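Local structure of Galactose/lactose metabolism regulatory protein GAL80 (Saccharomyces cerevisiae, 3BTV) at residues I64-I67 with Q68-L72; P79-E82 with S83-S86. The protein represses the lactose and galactose metabolic genes by binding the activator GAL4 and blocking its transcriptional activation when no inducing sugar is present. The protein carries 1 engineered substitution. One frame throughout, in Å; residues are numbered along the deposited sequence.

Contact 1 (I64-I67 with Q68-L72)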
ATOM      1  N   ILE B  64     -24.199 -10.953  41.268  1.00100.93           N
ATOM      2  CA  ILE B  64     -24.013 -11.382  42.648  1.00 94.28           C
ATOM      3  C   ILE B  64     -22.846 -12.357  42.768  1.00 97.95           C
ATOM      4  O   ILE B  64     -22.001 -12.225  43.654  1.00 96.91           O
ATOM      5  CB  ILE B  64     -25.291 -12.048  43.190  1.00100.39           C
ATOM      6  CG1 ILE B  64     -26.345 -10.983  43.491  1.00 92.66           C
ATOM      7  CG2 ILE B  64     -24.987 -12.854  44.437  1.00 95.55           C
ATOM      8  CD1 ILE B  64     -27.749 -11.509  43.505  1.00 81.15           C
ATOM      9  N   ALA B  65     -22.808 -13.338  41.872  1.00 81.98           N
ATOM     10  CA  ALA B  65     -21.705 -14.287  41.830  1.00 81.58           C
ATOM     11  C   ALA B  65     -20.365 -13.552  41.760  1.00 81.47           C
ATOM     12  O   ALA B  65     -19.458 -13.818  42.549  1.00 97.03           O
ATOM     13  CB  ALA B  65     -21.861 -15.219  40.635  1.00 84.52           C
ATOM     14  N   THR B  66     -20.259 -12.623  40.813  1.00 74.12           N
ATOM     15  CA  THR B  66     -19.022 -11.874  40.571  1.00 66.46           C
ATOM     16  C   THR B  66     -18.628 -11.017  41.771  1.00 81.37           C
ATOM     17  O   THR B  66     -17.453 -10.950  42.146  1.00 78.44           O
ATOM     18  CB  THR B  66     -19.151 -10.954  39.331  1.00 77.83           C
ATOM     19  OG1 THR B  66     -19.293 -11.751  38.147  1.00 77.57           O
ATOM     20  CG2 THR B  66     -17.926 -10.049  39.200  1.00 65.28           C
ATOM     21  N   ILE B  67     -19.616 -10.358  42.368  1.00 86.45           N
ATOM     22  CA  ILE B  67     -19.360  -9.486  43.502  1.00 90.94           C
ATOM     23  C   ILE B  67     -18.788 -10.316  44.636  1.00 96.59           C
ATOM     24  O   ILE B  67     -18.014  -9.827  45.457  1.00105.91           O
ATOM     25  CB  ILE B  67     -20.643  -8.769  43.975  1.00 99.45           C
ATOM     26  CG1 ILE B  67     -21.267  -7.979  42.824  1.00 82.75           C
ATOM     27  CG2 ILE B  67     -20.337  -7.842  45.139  1.00102.97           C
ATOM     28  CD1 ILE B  67     -22.532  -7.239  43.202  1.00 96.11           C
ATOM     29  N   GLN B  68     -19.168 -11.586  44.664  1.00 86.82           N
ATOM     30  CA  GLN B  68     -18.692 -12.494  45.692  1.00100.13           C
ATOM     31  C   GLN B  68     -17.345 -13.081  45.294  1.00103.57           C
ATOM     32  O   GLN B  68     -16.374 -13.006  46.046  1.00104.31           O
ATOM     33  CB  GLN B  68     -19.711 -13.610  45.917  1.00108.78           C
ATOM     34  CG  GLN B  68     -19.540 -14.355  47.221  1.00117.96           C
ATOM     35  CD  GLN B  68     -20.758 -15.177  47.572  1.00135.73           C
ATOM     36  OE1 GLN B  68     -21.697 -15.279  46.783  1.00142.75           O
ATOM     37  NE2 GLN B  68     -20.753 -15.769  48.762  1.00132.10           N
ATOM     38  N   ARG B  69     -17.296 -13.655  44.097  1.00102.29           N
ATOM     39  CA  ARG B  69     -16.098 -14.324  43.604  1.00101.82           C
ATOM     40  C   ARG B  69     -14.897 -13.385  43.538  1.00105.36           C
ATOM     41  O   ARG B  69     -13.754 -13.834  43.471  1.00105.88           O
ATOM     42  CB  ARG B  69     -16.370 -14.947  42.231  1.00102.35           C
ATOM     43  CG  ARG B  69     -15.154 -15.586  41.583  1.00102.41           C
ATOM     44  CD  ARG B  69     -15.554 -16.425  40.384  1.00105.14           C
ATOM     45  NE  ARG B  69     -14.391 -16.936  39.666  1.00117.51           N
ATOM     46  CZ  ARG B  69     -14.454 -17.807  38.663  1.00117.63           C
ATOM     47  NH1 ARG B  69     -15.631 -18.273  38.260  1.00108.22           N
ATOM     48  NH2 ARG B  69     -13.340 -18.215  38.064  1.00101.88           N
ATOM     49  N   LEU B  70     -15.157 -12.082  43.569  1.00104.49           N
ATOM     50  CA  LEU B  70     -14.084 -11.098  43.501  1.00 98.08           C
ATOM     51  C   LEU B  70     -13.905 -10.326  44.802  1.00 94.08           C
ATOM     52  O   LEU B  70     -12.973  -9.534  44.929  1.00 91.87           O
ATOM     53  CB  LEU B  70     -14.315 -10.121  42.346  1.00 93.30           C
ATOM     54  CG  LEU B  70     -14.143 -10.696  40.942  1.00 88.75           C
ATOM     55  CD1 LEU B  70     -14.372  -9.621  39.891  1.00 70.99           C
ATOM     56  CD2 LEU B  70     -12.762 -11.320  40.795  1.00 85.46           C
ATOM     57  N   LYS B  71     -14.800 -10.551  45.759  1.00106.92           N
ATOM     58  CA  LYS B  71     -14.729  -9.870  47.050  1.00114.67           C
ATOM     59  C   LYS B  71     -14.943  -8.361  46.916  1.00105.16           C
ATOM     60  O   LYS B  71     -14.211  -7.567  47.511  1.00 99.71           O
ATOM     61  CB  LYS B  71     -13.379 -10.135  47.721  1.00125.53           C
ATOM     62  CG  LYS B  71     -13.095 -11.595  48.015  1.00129.26           C
ATOM     63  CD  LYS B  71     -13.844 -12.059  49.246  1.00138.24           C
ATOM     64  CE  LYS B  71     -13.445 -13.471  49.622  1.00137.19           C
ATOM     65  NZ  LYS B  71     -13.711 -14.422  48.510  1.00130.92           N
ATOM     66  N   LEU B  72     -15.944  -7.968  46.134  1.00 97.18           N
ATOM     67  CA  LEU B  72     -16.244  -6.554  45.930  1.00 95.68           C
ATOM     68  C   LEU B  72     -17.208  -6.062  47.009  1.00105.59           C
ATOM     69  O   LEU B  72     -18.405  -5.913  46.762  1.00104.65           O
ATOM     70  CB  LEU B  72     -16.844  -6.336  44.540  1.00 86.22           C
ATOM     71  CG  LEU B  72     -16.206  -7.159  43.414  1.00 91.12           C
ATOM     72  CD1 LEU B  72     -16.973  -7.005  42.099  1.00 89.27           C
ATOM     73  CD2 LEU B  72     -14.739  -6.791  43.233  1.00 81.63           C
TER

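Contact 2 (P79-E82 with S83-S86)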
ATOM      1  N   PRO B  79     -30.967  -5.018  40.082  1.00105.16           N
ATOM      2  CA  PRO B  79     -31.913  -5.925  39.427  1.00 99.62           C
ATOM      3  C   PRO B  79     -32.258  -5.469  38.020  1.00104.78           C
ATOM      4  O   PRO B  79     -32.349  -6.289  37.105  1.00114.15           O
ATOM      5  CB  PRO B  79     -33.173  -5.820  40.307  1.00 90.27           C
ATOM      6  CG  PRO B  79     -32.799  -4.933  41.475  1.00 99.81           C
ATOM      7  CD  PRO B  79     -31.651  -4.110  41.016  1.00 87.86           C
ATOM      8  N   THR B  80     -32.461  -4.166  37.861  1.00102.09           N
ATOM      9  CA  THR B  80     -32.868  -3.602  36.582  1.00101.78           C
ATOM     10  C   THR B  80     -31.848  -2.586  36.099  1.00 95.74           C
ATOM     11  O   THR B  80     -31.056  -2.064  36.887  1.00106.02           O
ATOM     12  CB  THR B  80     -34.230  -2.895  36.697  1.00104.98           C
ATOM     13  OG1 THR B  80     -34.113  -1.771  37.580  1.00103.92           O
ATOM     14  CG2 THR B  80     -35.276  -3.846  37.245  1.00 99.89           C
ATOM     15  N   LEU B  81     -31.866  -2.304  34.804  1.00 93.38           N
ATOM     16  CA  LEU B  81     -31.005  -1.265  34.261  1.00 94.81           C
ATOM     17  C   LEU B  81     -31.420   0.066  34.878  1.00 87.16           C
ATOM     18  O   LEU B  81     -30.587   0.930  35.149  1.00 91.84           O
ATOM     19  CB  LEU B  81     -31.125  -1.207  32.737  1.00 88.91           C
ATOM     20  CG  LEU B  81     -30.171  -0.256  32.005  1.00 91.20           C
ATOM     21  CD1 LEU B  81     -28.720  -0.619  32.288  1.00 92.34           C
ATOM     22  CD2 LEU B  81     -30.446  -0.249  30.501  1.00 83.23           C
ATOM     23  N   GLU B  82     -32.719   0.214  35.108  1.00 85.82           N
ATOM     24  CA  GLU B  82     -33.268   1.437  35.681  1.00104.94           C
ATOM     25  C   GLU B  82     -32.713   1.723  37.072  1.00103.67           C
ATOM     26  O   GLU B  82     -32.233   2.822  37.341  1.00102.15           O
ATOM     27  CB  GLU B  82     -34.791   1.358  35.744  1.00102.37           C
ATOM     28  CG  GLU B  82     -35.422   2.479  36.539  1.00127.52           C
ATOM     29  CD  GLU B  82     -36.919   2.538  36.356  1.00140.62           C
ATOM     30  OE1 GLU B  82     -37.422   1.914  35.399  1.00135.06           O
ATOM     31  OE2 GLU B  82     -37.590   3.212  37.165  1.00154.36           O
ATOM     32  N   SER B  83     -32.797   0.736  37.958  1.00 96.62           N
ATOM     33  CA  SER B  83     -32.230   0.868  39.292  1.00101.58           C
ATOM     34  C   SER B  83     -30.737   1.178  39.201  1.00107.96           C
ATOM     35  O   SER B  83     -30.250   2.132  39.809  1.00102.94           O
ATOM     36  CB  SER B  83     -32.462  -0.409  40.099  1.00106.67           C
ATOM     37  OG  SER B  83     -32.020  -1.550  39.381  1.00116.29           O
ATOM     38  N   PHE B  84     -30.018   0.373  38.426  1.00108.00           N
ATOM     39  CA  PHE B  84     -28.587   0.583  38.209  1.00 95.29           C
ATOM     40  C   PHE B  84     -28.278   2.031  37.822  1.00100.00           C
ATOM     41  O   PHE B  84     -27.482   2.703  38.482  1.00 90.07           O
ATOM     42  CB  PHE B  84     -28.064  -0.384  37.134  1.00 88.73           C
ATOM     43  CG  PHE B  84     -26.587  -0.245  36.839  1.00 84.63           C
ATOM     44  CD1 PHE B  84     -25.640  -0.877  37.637  1.00 78.84           C
ATOM     45  CD2 PHE B  84     -26.150   0.499  35.752  1.00 81.40           C
ATOM     46  CE1 PHE B  84     -24.288  -0.760  37.367  1.00 81.76           C
ATOM     47  CE2 PHE B  84     -24.785   0.622  35.465  1.00 79.99           C
ATOM     48  CZ  PHE B  84     -23.852  -0.009  36.273  1.00 78.04           C
ATOM     49  N   ALA B  85     -28.922   2.510  36.760  1.00 99.98           N
ATOM     50  CA  ALA B  85     -28.627   3.829  36.203  1.00 97.37           C
ATOM     51  C   ALA B  85     -29.070   4.976  37.108  1.00 92.81           C
ATOM     52  O   ALA B  85     -28.484   6.062  37.076  1.00 98.26           O
ATOM     53  CB  ALA B  85     -29.256   3.975  34.823  1.00 93.95           C
ATOM     54  N   SER B  86     -30.109   4.733  37.903  1.00 86.71           N
ATOM     55  CA  SER B  86     -30.661   5.752  38.783  1.00100.90           C
ATOM     56  C   SER B  86     -29.819   5.927  40.039  1.00117.48           C
ATOM     57  O   SER B  86     -29.712   7.030  40.575  1.00124.48           O
ATOM     58  CB  SER B  86     -32.099   5.403  39.163  1.00103.07           C
ATOM     59  OG  SER B  86     -32.920   5.325  38.010  1.00117.07           O
TER

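Contact 1 (I64-I67 with Q68-L72)
I67, in the last turn of helix 60-69, meets L72, just past its end. Their side chains cross at about a right angle. I67 CG2 lies 3.9 Å from L72 CB, and L72 CD1 lies 3.7 Å from I67 CA. L72 N donates to I67 O over 2.9 Å, in the carbonyl plane. Nearby, T66 and L70 run side by side. With chi1 at -66°, T66 CG2 stands anti to the backbone N and meets L70 CD1 at 3.6 Å. T66 OG1 turns elsewhere, to T62 O and A30 N. I67 also packs on L55 and A77. With an alanine at L72, the cover over I67 CA would probably be lost and a gap would open at the helix end. The solvent side is loose: A65 CB points away from the later residues, and R69 extends away from the turn. Backbone R69 N to A65 O, 2.7 Å and nearly straight, carries the helix on. K71 turns to positive phi, and its N bonds to Q68 O at 2.9 Å. This bond and the one from L72 to I67 form a Schellman motif, with its usual hydrophobic pair, ending the helix of a Rossmann beta-alpha-beta unit.

Contact 2 (P79-E82 with S83-S86)
T80 and S83 both hold their hydroxyl between the backbone N and the carbonyl carbon, with chi1 at 64° in T80. These torsions bring the two side chains together at the start of helix 81-86, where T80 is the N-cap residue. The helix belongs to the Rossmann-fold part of the protein. S83 OG donates back to T80 O over 2.7 Å. It approaches from the side of the C=O bond, at 116° and tilted out of the carbonyl plane. F84 N reaches the same oxygen at 3.1 Å, in a nearly straight bond and from the same face of the carbonyl. Two donors therefore grip T80 O and tie the cap residue to the first turn. P79 adds a tight approach here, with its ring CD 3.1 Å from S83 OG.

The apolar side of the helix is built differently. F84 has CG anti to its backbone N, which carries the ring away from the cap to A54 and Y56 of strand 50-56. L81 also touches Y56, and it meets L109 of helix 102-112. L81 and F84 touch only loosely, with L81 CD1 lying obliquely to the ring, 4.5 Å from F84 CD2. The backbone continues the helix here, A85 N bonding to L81 O at 2.8 Å. A85, E82 and S86 all contact F112.

Two residues on from T80, E82 O is also held twice. S86 N bonds to it at 2.9 Å. S86 OG, which also lies close to N115, donates to E82 O over 2.7 Å from the opposite face, 37° out of the carbonyl plane.

How the contacts relate
The two contacts follow one another along the chain. Contact 1 ends helix 60-69, strand 76-78 comes next, and contact 2 begins helix 81-86. Their centres are 18 Å apart and their nearest atoms about 8 Å apart, so they do not touch. Both belong to the Rossmann-fold part and pack on one parallel sheet, in which strand 76-78 is one edge within this chain and strand 50-56 is its neighbour. Contact 1 packs on L55, while contact 2 packs on A54 and Y56. This alternation is consistent with helices on opposite faces of the sheet. One contact thus closes a helix and the other opens one, before and after the edge strand along the chain.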